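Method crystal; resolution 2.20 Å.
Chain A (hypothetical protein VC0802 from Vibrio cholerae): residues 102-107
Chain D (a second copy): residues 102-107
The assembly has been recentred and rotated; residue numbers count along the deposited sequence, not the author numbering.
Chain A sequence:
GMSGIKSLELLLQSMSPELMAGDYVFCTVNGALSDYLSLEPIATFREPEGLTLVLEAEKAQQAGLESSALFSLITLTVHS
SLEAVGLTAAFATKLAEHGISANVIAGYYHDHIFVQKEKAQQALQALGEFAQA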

# COMPACT_ATOMS: atom_id res chain seq x y z
N ALA A 102 4.02 -5.35 -7.35
CA ALA A 102 2.83 -4.66 -6.87
C ALA A 102 3.27 -3.65 -5.84
O ALA A 102 3.86 -4.02 -4.83
CB ALA A 102 1.86 -5.67 -6.25
N ASN A 103 3.03 -2.38 -6.10
CA ASN A 103 3.26 -1.37 -5.10
C ASN A 103 1.93 -0.93 -4.57
O ASN A 103 1.26 -0.13 -5.20
CB ASN A 103 4.02 -0.21 -5.70
CG ASN A 103 5.36 -0.63 -6.26
OD1 ASN A 103 6.27 -0.98 -5.51
ND2 ASN A 103 5.47 -0.64 -7.58
N VAL A 104 1.54 -1.46 -3.41
CA VAL A 104 0.20 -1.18 -2.89
C VAL A 104 0.10 0.01 -1.93
O VAL A 104 0.97 0.24 -1.09
CB VAL A 104 -0.58 -2.49 -2.45
CG1 VAL A 104 0.29 -3.73 -2.57
CG2 VAL A 104 -1.29 -2.36 -1.10
N ILE A 105 -0.92 0.82 -2.15
CA ILE A 105 -1.29 1.88 -1.21
C ILE A 105 -2.71 1.61 -0.77
O ILE A 105 -3.63 1.67 -1.58
CB ILE A 105 -1.14 3.31 -1.81
CG1 ILE A 105 0.33 3.56 -2.20
CG2 ILE A 105 -1.65 4.35 -0.81
CD1 ILE A 105 0.63 4.92 -2.83
N ALA A 106 -2.88 1.25 0.50
CA ALA A 106 -4.21 1.07 1.08
C ALA A 106 -4.89 2.43 1.26
O ALA A 106 -4.37 3.32 1.96
CB ALA A 106 -4.11 0.33 2.41
N GLY A 107 -6.03 2.61 0.60
CA GLY A 107 -6.89 3.77 0.86
C GLY A 107 -7.93 3.37 1.88
O GLY A 107 -7.95 2.22 2.34
N ALA D 102 -3.00 -6.81 6.73
CA ALA D 102 -2.08 -5.71 6.53
C ALA D 102 -2.69 -4.64 5.63
O ALA D 102 -3.25 -4.95 4.57
CB ALA D 102 -0.78 -6.22 5.92
N ASN D 103 -2.56 -3.39 6.06
CA ASN D 103 -2.82 -2.25 5.20
C ASN D 103 -1.50 -1.65 4.80
O ASN D 103 -0.85 -0.98 5.59
CB ASN D 103 -3.69 -1.23 5.91
CG ASN D 103 -4.90 -1.87 6.52
OD1 ASN D 103 -4.78 -2.75 7.39
ND2 ASN D 103 -6.09 -1.46 6.06
N VAL D 104 -1.09 -1.96 3.58
CA VAL D 104 0.22 -1.65 3.05
C VAL D 104 0.19 -0.28 2.41
O VAL D 104 -0.71 0.01 1.62
CB VAL D 104 0.57 -2.69 1.96
CG1 VAL D 104 1.89 -2.36 1.28
CG2 VAL D 104 0.54 -4.10 2.53
N ILE D 105 1.16 0.58 2.75
CA ILE D 105 1.43 1.75 1.90
C ILE D 105 2.87 1.71 1.41
O ILE D 105 3.81 1.77 2.20
CB ILE D 105 1.09 3.11 2.57
CG1 ILE D 105 -0.33 3.08 3.16
CG2 ILE D 105 1.26 4.26 1.56
CD1 ILE D 105 -0.81 4.38 3.74
N ALA D 106 3.04 1.58 0.10
CA ALA D 106 4.37 1.62 -0.52
C ALA D 106 4.86 3.06 -0.56
O ALA D 106 4.21 3.94 -1.14
CB ALA D 106 4.34 1.03 -1.94
N GLY D 107 5.99 3.31 0.11
CA GLY D 107 6.64 4.61 0.05
C GLY D 107 7.70 4.54 -1.03
O GLY D 107 7.93 3.47 -1.61

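Two carbonyl oxygens face each other at the centre of this contact: Val A104 O lies 3.2 Å from Val D104 O, a pair of acceptors with no hydrogen bond possible between them. Each oxygen is engaged by donors of the other strand, which offsets the repulsion expected between two acceptors. Ala D106 N donates to Val A104 O at 2.7 Å, with an N-H...O angle of 146°, and Ala A106 N donates to Val D104 O, also at 2.7 Å and with an angle of 149°. Both bonds are short but noticeably bent. Each oxygen also receives a CA-H...O contact from the residue before its donor: Ile D105 CA is 3.4 Å from Val A104 O, and Ile A105 CA is 3.4 Å from Val D104 O, with angles at hydrogen of 128° and 124°. Each oxygen thus has one N-H and one CA-H of the other strand directed at it.

The near-equality of these paired values shows that the two copies meet almost symmetrically, Ile A105 against Ile D105. There the backbones form a single beta bridge, with Ile A105 CA 4.1 Å from Ile D105 CA. The bridge does not extend into a ladder, consistent with the 121° between the strand directions, well short of the 180° of a regular antiparallel pair, so the chains diverge on leaving the crossing. Their axes approach to 4.3 Å. At the N-terminal end of each stretch, Ala A102 and Ala D102 bury no surface against the other, and both side chains are out of its reach.

Side chains close the gaps around this polar centre. The CA-to-CB bonds of Ala A106 and Ala D106 point toward the opposite strand, and Ala A106 and Ala D106 each have 58 Å² covered by it, the largest share in their stretches. The methyl group of each alanine packs against CB of the partner's asparagine: Ala A106 CB is 3.9 Å from Asn D103 CB, and Ala D106 CB is 4.0 Å from Asn A103 CB. Here the asparagines contribute carbon contact rather than polar bonding across the interface; the amide nitrogen of Asn A103 is hydrogen-bonded elsewhere in the structure.

The valines and isoleucines have CA-to-CB bonds that run sideways, so their branched side chains meet beside the backbone crossing. Val A104 CG2 packs 3.6 Å from Val D104 CB, and Ile A105 CG2 comes within 3.8 Å of Ile D105 CG2. Branching at CB suits both residue types, since it places carbon close to the main chain where the strands are nearest. The valines depart from the overall symmetry: chi1 is 175° (t) in Val D104 but 5° in Val A104, between the usual wells. The isoleucines agree, with m for chi1 and t for chi2 in both. Altogether 361 Å² is buried between the stretches, a small area organised around two hydrogen bonds and the aliphatic carbon beside them.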